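Local coordinates for protein oligogalacturonate lyase (Yersinia enterocolitica subsp. enterocolitica, PDB 3PE7) that cleaves oligogalacturonates, the short breakdown products of pectin, by beta-elimination in the cytoplasm, within a seven-bladed beta-propeller that binds manganese, at residues Phe11-Asp16 / Gln22-Thr27; His192-Pro197 / Thr202-His207; Arg217-Asn222 / Met228-Thr233; Asp370-Gly373 / Leu377-Ala380. One frame throughout, in Å; residues are numbered along the deposited sequence.

Contact 1: Phe11-Asp16 / Gln22-Thr27; sequences FDTYQD and QVTRLT
D12 and Y14 each form an antiparallel hydrogen-bonded pair, with R25 and V23 respectively, and these two pairs fix the register of the hairpin. D12 N to R25 O, R25 N to D12 O, Y14 N to V23 O and V23 N to Y14 O all measure 2.9 Å. The axes of strands 12-15 and 22-25 come within 4.6 Å, with N-to-C directions 153° apart, a clear twist away from exact antiparallel.

Polar side chains meet on both faces of the ribbon. T13 and T24, a non-hydrogen-bonded pair, join hydroxyls, OG1 of T13 lying 2.9 Å from OG1 of T24. On the other face D12 and R25 run side by side in a salt bridge. R25 NH2 reaches D12 OD2 at 3.2 Å but arrives from above the carboxylate plane, so this is no flat bidentate pairing. A water also bridges the pair, 2.9 Å from R25 NE, which donates to it, and 2.8 Å from D12 OD2.

Two CH-pi contacts supply the apolar part. L26 CD2 sits 3.7 Å from the F11 ring centroid, only 4° off the normal. V23 CB lies 4.1 Å from the centroid of the Y14 ring, nearer its rim; with chi1 at 56°, CG stands between backbone N and carbonyl carbon, which folds the ring back over V23.

Strand 12-15 forms one margin of its sheet, and strand 22-25 pairs on its other side with strand 376-381. The N-terminal hairpin thus completes a blade with C-terminal strands, the closure well known in beta-propellers. Beyond the blade, F11 and L26 both touch L65 of strand 61-66.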
# COMPACT_ATOMS: atom_id res chain seq x y z
N PHE A 11 -3.23 22.77 10.19
CA PHE A 11 -1.99 22.01 10.07
C PHE A 11 -1.15 22.39 11.27
O PHE A 11 -0.79 23.58 11.45
CB PHE A 11 -1.23 22.40 8.79
CG PHE A 11 -1.81 21.86 7.50
CD1 PHE A 11 -1.14 22.07 6.30
CD2 PHE A 11 -3.00 21.11 7.49
CE1 PHE A 11 -1.63 21.59 5.09
CE2 PHE A 11 -3.52 20.62 6.30
CZ PHE A 11 -2.83 20.85 5.08
N ASP A 12 -0.80 21.41 12.10
CA ASP A 12 -0.07 21.70 13.33
C ASP A 12 1.38 21.23 13.24
O ASP A 12 1.66 20.02 13.15
CB ASP A 12 -0.79 21.09 14.53
CG ASP A 12 -2.15 21.73 14.78
OD1 ASP A 12 -2.18 22.93 15.09
OD2 ASP A 12 -3.18 21.05 14.66
N THR A 13 2.30 22.19 13.25
CA THR A 13 3.72 21.93 13.00
C THR A 13 4.54 22.01 14.30
O THR A 13 4.34 22.92 15.11
CB THR A 13 4.29 22.91 11.98
OG1 THR A 13 3.50 22.87 10.79
CG2 THR A 13 5.73 22.57 11.62
N TYR A 14 5.44 21.05 14.47
CA TYR A 14 6.24 20.91 15.69
C TYR A 14 7.56 20.19 15.38
O TYR A 14 7.85 19.90 14.22
CB TYR A 14 5.45 20.14 16.76
CG TYR A 14 4.96 18.78 16.33
CD1 TYR A 14 3.86 18.66 15.46
CD2 TYR A 14 5.58 17.63 16.78
CE1 TYR A 14 3.42 17.42 15.06
CE2 TYR A 14 5.13 16.39 16.40
CZ TYR A 14 4.05 16.29 15.54
OH TYR A 14 3.60 15.06 15.16
N GLN A 15 8.36 19.94 16.40
CA GLN A 15 9.64 19.27 16.20
C GLN A 15 9.59 17.89 16.83
O GLN A 15 9.14 17.75 17.96
CB GLN A 15 10.76 20.07 16.88
CG GLN A 15 11.23 21.27 16.11
CD GLN A 15 12.43 21.91 16.78
OE1 GLN A 15 12.28 22.66 17.76
NE2 GLN A 15 13.63 21.62 16.27
N ASP A 16 10.07 16.88 16.10
CA ASP A 16 10.12 15.52 16.64
C ASP A 16 10.90 15.44 17.96
O ASP A 16 11.97 16.02 18.08
CB ASP A 16 10.77 14.58 15.62
CG ASP A 16 10.69 13.13 16.04
OD1 ASP A 16 11.61 12.65 16.74
OD2 ASP A 16 9.68 12.48 15.71
N GLN A 22 11.26 18.57 11.54
CA GLN A 22 9.97 19.25 11.44
C GLN A 22 8.89 18.23 11.04
O GLN A 22 9.06 17.47 10.06
CB GLN A 22 10.04 20.38 10.41
CG GLN A 22 8.72 21.11 10.24
CD GLN A 22 8.87 22.49 9.62
OE1 GLN A 22 9.59 23.35 10.14
NE2 GLN A 22 8.18 22.72 8.52
N VAL A 23 7.79 18.23 11.79
CA VAL A 23 6.66 17.34 11.53
C VAL A 23 5.40 18.19 11.51
O VAL A 23 5.22 19.07 12.36
CB VAL A 23 6.53 16.22 12.59
CG1 VAL A 23 5.38 15.26 12.26
CG2 VAL A 23 7.82 15.43 12.70
N THR A 24 4.54 17.94 10.53
CA THR A 24 3.26 18.65 10.46
C THR A 24 2.14 17.63 10.47
O THR A 24 2.14 16.71 9.65
CB THR A 24 3.18 19.55 9.20
OG1 THR A 24 4.23 20.53 9.28
CG2 THR A 24 1.84 20.28 9.15
N ARG A 25 1.22 17.77 11.43
CA ARG A 25 -0.00 16.96 11.47
C ARG A 25 -1.07 17.65 10.62
O ARG A 25 -1.34 18.85 10.80
CB ARG A 25 -0.50 16.85 12.89
CG ARG A 25 -1.68 15.89 13.06
CD ARG A 25 -2.05 15.76 14.50
NE ARG A 25 -2.61 17.02 15.01
CZ ARG A 25 -2.66 17.35 16.30
NH1 ARG A 25 -2.17 16.53 17.21
NH2 ARG A 25 -3.20 18.51 16.66
N LEU A 26 -1.68 16.89 9.72
CA LEU A 26 -2.57 17.46 8.71
C LEU A 26 -4.05 17.36 9.07
O LEU A 26 -4.87 18.10 8.52
CB LEU A 26 -2.35 16.77 7.37
CG LEU A 26 -0.93 16.77 6.77
CD1 LEU A 26 -0.94 15.96 5.49
CD2 LEU A 26 -0.44 18.18 6.50
N THR A 27 -4.39 16.44 9.97
CA THR A 27 -5.79 16.14 10.28
C THR A 27 -6.01 16.16 11.80
O THR A 27 -5.05 15.95 12.57
CB THR A 27 -6.21 14.75 9.71
OG1 THR A 27 -5.38 13.73 10.27
CG2 THR A 27 -6.07 14.71 8.18
O HOH W 1 -3.62 18.82 12.99

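Contact 2: His192-Pro197 / Thr202-His207; sequences HPIYRP and TVAFCH
The first two strands of a four-stranded propeller blade, 190-196 and 202-207, meet here as a beta hairpin, with directions 162° apart. I194 and A204 form the hydrogen-bonded pair: I194 N donates to A204 O at 2.8 Å, and A204 N returns a bond to I194 O at 3.0 Å. R196 N adds a third, to T202 O at 2.9 Å. Toward H192 the bonding gives way to a longer CA-H...O contact, F205 CA to H192 O at 3.6 Å but practically straight (178°).

I194 CG1 rests on A204 CB at 3.7 Å, while on the opposite face V203 CG2 touches Y195 CE2 at 4.0 Å, obliquely to the ring. R196 CB packs on T202 CB at 3.9 Å, and the arginine chain then runs extended from CG to NE. Its guanidinium forms salt bridges with D199 and E272, the latter a calcium ligand.

Between the segments, then, cohesion rests on backbone bonds and small apolar contacts, whereas the polar ends are engaged elsewhere: H192 ND1 with E243 and Y195 OH with E223. Through E272, R196 acts as a second-shell partner of the calcium site, where its positive charge may temper the carboxylate.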
# COMPACT_ATOMS: atom_id res chain seq x y z
N HIS A 192 -1.83 -10.09 -3.56
CA HIS A 192 -0.99 -8.92 -3.93
C HIS A 192 -0.53 -8.91 -5.40
O HIS A 192 0.69 -8.83 -5.67
CB HIS A 192 0.21 -8.81 -2.96
CG HIS A 192 0.91 -7.47 -3.00
ND1 HIS A 192 2.28 -7.35 -2.82
CD2 HIS A 192 0.44 -6.22 -3.21
CE1 HIS A 192 2.62 -6.08 -2.93
NE2 HIS A 192 1.52 -5.37 -3.15
N PRO A 193 -1.46 -9.00 -6.36
CA PRO A 193 -0.98 -8.88 -7.74
C PRO A 193 -0.65 -7.42 -8.07
O PRO A 193 -1.41 -6.53 -7.72
CB PRO A 193 -2.16 -9.37 -8.58
CG PRO A 193 -3.37 -9.05 -7.72
CD PRO A 193 -2.90 -9.33 -6.32
N ILE A 194 0.49 -7.20 -8.72
CA ILE A 194 0.94 -5.84 -9.00
C ILE A 194 1.58 -5.83 -10.40
O ILE A 194 2.56 -6.54 -10.64
CB ILE A 194 1.94 -5.33 -7.91
CG1 ILE A 194 2.90 -6.44 -7.48
CG2 ILE A 194 1.16 -4.73 -6.68
CD1 ILE A 194 4.03 -6.05 -6.50
N TYR A 195 1.00 -5.05 -11.31
CA TYR A 195 1.62 -4.79 -12.63
C TYR A 195 3.03 -4.21 -12.42
O TYR A 195 3.21 -3.33 -11.58
CB TYR A 195 0.80 -3.78 -13.44
CG TYR A 195 -0.18 -4.38 -14.43
CD1 TYR A 195 -1.56 -4.17 -14.29
CD2 TYR A 195 0.28 -5.11 -15.53
CE1 TYR A 195 -2.46 -4.71 -15.21
CE2 TYR A 195 -0.60 -5.65 -16.44
CZ TYR A 195 -1.97 -5.44 -16.28
OH TYR A 195 -2.82 -5.97 -17.21
N ARG A 196 4.01 -4.68 -13.19
CA ARG A 196 5.32 -4.02 -13.22
C ARG A 196 5.14 -2.64 -13.86
O ARG A 196 4.62 -2.55 -14.98
CB ARG A 196 6.32 -4.83 -14.04
CG ARG A 196 7.72 -4.19 -14.08
CD ARG A 196 8.71 -5.10 -14.82
NE ARG A 196 10.07 -4.53 -14.86
CZ ARG A 196 11.03 -4.97 -15.67
NH1 ARG A 196 12.24 -4.45 -15.64
NH2 ARG A 196 10.76 -5.96 -16.54
N PRO A 197 5.56 -1.56 -13.17
CA PRO A 197 5.48 -0.25 -13.81
C PRO A 197 6.17 -0.25 -15.18
O PRO A 197 7.30 -0.75 -15.30
CB PRO A 197 6.21 0.67 -12.83
CG PRO A 197 5.99 0.05 -11.49
CD PRO A 197 6.04 -1.45 -11.78
N THR A 202 4.54 -8.04 -17.49
CA THR A 202 4.99 -8.66 -16.25
C THR A 202 4.06 -8.34 -15.06
O THR A 202 3.84 -7.18 -14.74
CB THR A 202 6.43 -8.25 -15.89
OG1 THR A 202 7.30 -8.59 -16.97
CG2 THR A 202 6.93 -8.98 -14.65
N VAL A 203 3.53 -9.39 -14.44
CA VAL A 203 2.73 -9.23 -13.22
C VAL A 203 3.36 -10.01 -12.07
O VAL A 203 3.64 -11.22 -12.20
CB VAL A 203 1.26 -9.72 -13.45
CG1 VAL A 203 0.40 -9.54 -12.17
CG2 VAL A 203 0.62 -8.98 -14.64
N ALA A 204 3.62 -9.32 -10.95
CA ALA A 204 4.10 -9.98 -9.76
C ALA A 204 2.88 -10.32 -8.93
O ALA A 204 1.88 -9.63 -9.00
CB ALA A 204 5.07 -9.08 -8.96
N PHE A 205 2.98 -11.41 -8.16
CA PHE A 205 1.91 -11.79 -7.21
C PHE A 205 2.51 -12.71 -6.17
O PHE A 205 3.65 -13.15 -6.31
CB PHE A 205 0.72 -12.48 -7.91
CG PHE A 205 1.06 -13.83 -8.51
CD1 PHE A 205 0.71 -15.01 -7.85
CD2 PHE A 205 1.71 -13.92 -9.74
CE1 PHE A 205 1.02 -16.24 -8.40
CE2 PHE A 205 2.02 -15.17 -10.29
CZ PHE A 205 1.67 -16.32 -9.62
N CYS A 206 1.77 -12.98 -5.10
CA CYS A 206 2.31 -13.82 -4.03
C CYS A 206 1.48 -15.06 -3.74
O CYS A 206 0.30 -15.16 -4.09
CB CYS A 206 2.48 -13.01 -2.72
SG CYS A 206 0.94 -12.55 -1.86
N HIS A 207 2.14 -16.01 -3.08
CA HIS A 207 1.42 -17.07 -2.37
C HIS A 207 1.26 -16.56 -0.96
O HIS A 207 2.24 -16.44 -0.22
CB HIS A 207 2.22 -18.37 -2.41
CG HIS A 207 2.23 -19.03 -3.76
ND1 HIS A 207 2.84 -20.25 -3.98
CD2 HIS A 207 1.71 -18.65 -4.95
CE1 HIS A 207 2.69 -20.59 -5.25
NE2 HIS A 207 2.03 -19.63 -5.86

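Contact 3: Arg217-Asn222 / Met228-Thr233; sequences RMWLIN and MRKVKT
W219 faces K230 and L220 faces R229 as the non-hydrogen-bonded and hydrogen-bonded pairs of a short antiparallel ladder, whose touching parts run 139° apart end to end. L220 N donates to R229 O at 2.8 Å and R229 N answers to L220 O; V231 N reaches M218 O at 3.0 Å, coming from above the carbonyl plane.

On one face, K230 lies alongside the W219 indole. K230 CB stands 3.9 Å from the centroid of the six-membered ring, 5° off its normal, and the chain continues across that ring until CE lies 3.6 Å from W219 CH2. M228 approaches the same ring obliquely in a loose Met-aromatic contact, SD 5.5 Å from the six-membered centroid. W219 NE1 bonds to A216 O.

Across the sheet, R229 bends at chi2 (-86°) and so carries its guanidinium back over L220, whose CB lies 3.7 Å above the middle of the plane. From there R229 NH2 donates to N222 OD1 at 3.2 Å, again from above the amide plane, and also bonds to N227 O in the connecting turn. N222 ND2 bonds to T226 OG1, which holds the amide. A water accepts a hydrogen bond from R229 NH1; its short approach to N222 OD1 is doubtful. V231 fills the same face farther along, its CB 3.8 Å from M218 CB and its CG2 against L220 CG.

Chemically, K230 and R229 use their chains in two ways: their methylenes, or in R229 the flat guanidinium itself, cover apolar neighbours. The bonds from R229 to N222 and N227 restrict its rotation and tie the strand end to the turn.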
# COMPACT_ATOMS: atom_id res chain seq x y z
N ARG A 217 7.23 -17.22 -1.55
CA ARG A 217 6.40 -16.04 -1.42
C ARG A 217 6.12 -15.42 -2.78
O ARG A 217 4.98 -15.21 -3.14
CB ARG A 217 7.11 -15.02 -0.54
CG ARG A 217 6.23 -14.35 0.44
CD ARG A 217 5.41 -13.23 -0.10
NE ARG A 217 4.17 -13.25 0.64
CZ ARG A 217 3.35 -12.23 0.85
NH1 ARG A 217 3.60 -11.02 0.36
NH2 ARG A 217 2.26 -12.44 1.56
N MET A 218 7.18 -15.13 -3.54
CA MET A 218 7.10 -14.19 -4.65
C MET A 218 7.15 -14.88 -6.01
O MET A 218 8.02 -15.71 -6.26
CB MET A 218 8.24 -13.16 -4.57
CG MET A 218 8.23 -12.28 -3.32
SD MET A 218 9.85 -11.44 -3.13
CE MET A 218 9.76 -10.18 -4.34
N TRP A 219 6.22 -14.49 -6.87
CA TRP A 219 6.07 -15.06 -8.21
C TRP A 219 5.91 -13.97 -9.26
O TRP A 219 5.49 -12.85 -8.97
CB TRP A 219 4.84 -15.98 -8.25
CG TRP A 219 5.03 -17.15 -7.33
CD1 TRP A 219 4.91 -17.15 -5.97
CD2 TRP A 219 5.42 -18.49 -7.69
NE1 TRP A 219 5.17 -18.39 -5.47
CE2 TRP A 219 5.49 -19.24 -6.50
CE3 TRP A 219 5.69 -19.13 -8.92
CZ2 TRP A 219 5.84 -20.60 -6.48
CZ3 TRP A 219 6.04 -20.50 -8.90
CH2 TRP A 219 6.10 -21.20 -7.68
N LEU A 220 6.31 -14.30 -10.48
CA LEU A 220 6.01 -13.47 -11.63
C LEU A 220 5.22 -14.32 -12.62
O LEU A 220 5.37 -15.54 -12.67
CB LEU A 220 7.29 -12.97 -12.31
CG LEU A 220 8.26 -12.10 -11.53
CD1 LEU A 220 9.44 -11.80 -12.46
CD2 LEU A 220 7.59 -10.78 -11.14
N ILE A 221 4.39 -13.66 -13.42
CA ILE A 221 3.73 -14.33 -14.54
C ILE A 221 3.58 -13.31 -15.66
O ILE A 221 3.49 -12.10 -15.42
CB ILE A 221 2.35 -14.94 -14.12
CG1 ILE A 221 1.83 -15.95 -15.15
CG2 ILE A 221 1.32 -13.83 -13.80
CD1 ILE A 221 0.68 -16.81 -14.61
N ASN A 222 3.57 -13.80 -16.90
CA ASN A 222 3.25 -12.92 -18.02
C ASN A 222 1.78 -12.57 -18.01
O ASN A 222 0.95 -13.34 -17.50
CB ASN A 222 3.61 -13.58 -19.36
CG ASN A 222 5.11 -13.78 -19.54
OD1 ASN A 222 5.94 -13.23 -18.82
ND2 ASN A 222 5.45 -14.56 -20.56
N MET A 228 4.86 -18.67 -15.77
CA MET A 228 4.79 -18.49 -14.33
C MET A 228 6.09 -18.98 -13.69
O MET A 228 6.50 -20.13 -13.90
CB MET A 228 3.57 -19.20 -13.75
CG MET A 228 3.38 -18.99 -12.25
SD MET A 228 1.93 -19.83 -11.59
CE MET A 228 2.38 -21.55 -11.86
N ARG A 229 6.75 -18.12 -12.93
CA ARG A 229 8.04 -18.46 -12.33
C ARG A 229 8.22 -17.78 -10.98
O ARG A 229 7.74 -16.69 -10.77
CB ARG A 229 9.20 -18.12 -13.28
CG ARG A 229 9.52 -16.63 -13.47
CD ARG A 229 8.67 -16.03 -14.57
NE ARG A 229 9.16 -14.74 -15.07
CZ ARG A 229 8.42 -13.88 -15.77
NH1 ARG A 229 8.93 -12.73 -16.18
NH2 ARG A 229 7.15 -14.17 -16.04
N LYS A 230 8.94 -18.44 -10.08
CA LYS A 230 9.26 -17.80 -8.81
C LYS A 230 10.38 -16.79 -8.97
O LYS A 230 11.30 -16.95 -9.79
CB LYS A 230 9.56 -18.82 -7.71
CG LYS A 230 10.63 -19.82 -7.97
CD LYS A 230 10.78 -20.78 -6.77
CE LYS A 230 9.52 -21.56 -6.47
NZ LYS A 230 9.82 -22.68 -5.51
N VAL A 231 10.29 -15.72 -8.18
CA VAL A 231 11.32 -14.68 -8.15
C VAL A 231 12.63 -15.26 -7.59
O VAL A 231 13.72 -14.96 -8.09
CB VAL A 231 10.82 -13.46 -7.33
CG1 VAL A 231 11.96 -12.48 -7.00
CG2 VAL A 231 9.69 -12.76 -8.07
N LYS A 232 12.51 -16.11 -6.58
CA LYS A 232 13.67 -16.81 -6.05
C LYS A 232 13.25 -18.13 -5.41
O LYS A 232 12.08 -18.32 -5.07
CB LYS A 232 14.42 -15.95 -5.03
CG LYS A 232 13.83 -15.95 -3.62
CD LYS A 232 14.55 -14.99 -2.71
CE LYS A 232 15.97 -15.44 -2.40
NZ LYS A 232 16.66 -14.44 -1.50
N THR A 233 14.22 -19.03 -5.28
CA THR A 233 14.08 -20.18 -4.40
C THR A 233 14.54 -19.75 -3.01
O THR A 233 15.68 -19.28 -2.84
CB THR A 233 14.90 -21.37 -4.90
OG1 THR A 233 14.46 -21.71 -6.22
CG2 THR A 233 14.73 -22.57 -3.98
O HOH W 2 10.14 -16.39 -4.78
O HOH W 3 7.04 -11.18 -17.87

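Contact 4: Asp370-Gly373 / Leu377-Ala380; sequences DVHG and LYLA
This is a turn-to-strand side-chain contact at the end of a propeller blade: the loop between strands 364-369 and 376-381 folds over the hydroxyl of Y378, which rises from the second of those strands. The loop's shape is set by a type I beta turn from D370 to G373, closed by G373 N donating to D370 O at 3.0 Å. It presents V371 and H372 to the tyrosine.

H372 ND1 lies 2.8 Å from Y378 OH and close to the plane of the phenol ring, at its edge. The N-H...O angle of 123° marks this as a weak hydrogen bond. The two rings meet rim to rim, centroids 5.6 Å apart and planes turned by 54°, so neither stacks on the other. A water gives a second connection, accepting from H372 N at 2.9 Å and lying 2.9 Å from Y378 OH. The phenol oxygen is therefore tied to H372 twice, directly through the imidazole and indirectly through the backbone.

V371 contributes the apolar side. With chi1 near 59° its CG1 comes to 3.4 Å from Y378 OH and 3.9 Å from Y378 CZ. The same methyl stands 3.5 Å above the centre of the H372 ring plane, so one methyl touches both partners of the weak bond.

Around this site D370 anchors the turn through OD1 to S341. Strand 376-381 lies between strands 364-369 and 22-25: the Y378 ring meets that of F367 at a shallow angle on one flank and touches V23 on the other.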
# COMPACT_ATOMS: atom_id res chain seq x y z
N ASP A 370 -1.70 7.19 15.44
CA ASP A 370 -2.67 7.58 16.45
C ASP A 370 -2.04 8.15 17.72
O ASP A 370 -2.68 8.17 18.77
CB ASP A 370 -3.59 6.39 16.81
CG ASP A 370 -2.86 5.29 17.56
OD1 ASP A 370 -3.55 4.45 18.15
OD2 ASP A 370 -1.61 5.26 17.54
N VAL A 371 -0.77 8.58 17.63
CA VAL A 371 -0.04 9.14 18.77
C VAL A 371 -0.82 10.21 19.55
O VAL A 371 -0.69 10.29 20.78
CB VAL A 371 1.37 9.67 18.35
CG1 VAL A 371 1.26 10.76 17.27
CG2 VAL A 371 2.18 10.15 19.56
N HIS A 372 -1.63 11.01 18.86
CA HIS A 372 -2.33 12.12 19.51
C HIS A 372 -3.82 11.87 19.77
O HIS A 372 -4.55 12.81 20.12
CB HIS A 372 -2.11 13.40 18.70
CG HIS A 372 -0.67 13.76 18.55
ND1 HIS A 372 -0.10 14.09 17.34
CD2 HIS A 372 0.34 13.80 19.46
CE1 HIS A 372 1.18 14.34 17.51
NE2 HIS A 372 1.48 14.16 18.78
N GLY A 373 -4.25 10.63 19.58
CA GLY A 373 -5.63 10.26 19.87
C GLY A 373 -6.13 9.23 18.88
O GLY A 373 -5.87 8.04 19.02
N LEU A 377 -2.96 12.00 9.89
CA LEU A 377 -1.91 12.06 8.87
C LEU A 377 -0.81 13.05 9.28
O LEU A 377 -1.08 14.13 9.81
CB LEU A 377 -2.49 12.47 7.51
CG LEU A 377 -3.15 11.31 6.73
CD1 LEU A 377 -4.57 11.06 7.24
CD2 LEU A 377 -3.14 11.59 5.24
N TYR A 378 0.43 12.65 9.02
CA TYR A 378 1.63 13.43 9.35
C TYR A 378 2.58 13.48 8.18
O TYR A 378 2.71 12.51 7.42
CB TYR A 378 2.39 12.80 10.53
CG TYR A 378 1.57 12.71 11.77
CD1 TYR A 378 0.64 11.66 11.94
CD2 TYR A 378 1.67 13.67 12.78
CE1 TYR A 378 -0.16 11.58 13.08
CE2 TYR A 378 0.87 13.60 13.93
CZ TYR A 378 -0.03 12.54 14.06
OH TYR A 378 -0.81 12.45 15.17
N LEU A 379 3.25 14.62 8.04
CA LEU A 379 4.39 14.78 7.13
C LEU A 379 5.64 15.11 7.94
O LEU A 379 5.69 16.12 8.64
CB LEU A 379 4.11 15.91 6.11
CG LEU A 379 3.10 15.60 5.00
CD1 LEU A 379 2.67 16.88 4.27
CD2 LEU A 379 3.72 14.57 4.02
N ALA A 380 6.65 14.24 7.83
CA ALA A 380 7.96 14.50 8.47
C ALA A 380 8.98 14.97 7.43
O ALA A 380 9.12 14.35 6.38
CB ALA A 380 8.45 13.25 9.19
O HOH W 4 -3.04 11.11 16.37

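How the contacts relate
Following the chain, contact 1 closes the short loop 17-21, contact 2 the turn 198-201, contact 3 the turn 223-227 and contact 4 the link 374-376. All four are local and in series; none nests or crosses. They gather nevertheless into two groups on opposite sides of the molecule's centre. Contacts 2 and 3 share one four-stranded blade, joined where strand 202-207 pairs with strand 218-222, for instance V203 O with I221 N. Contacts 1 and 4 share another, built from both chain ends: strand 22-25 pairs with strand 376-381, as in L379 N to T24 O. The centres of contacts 1 and 3 lie about 41 Å apart.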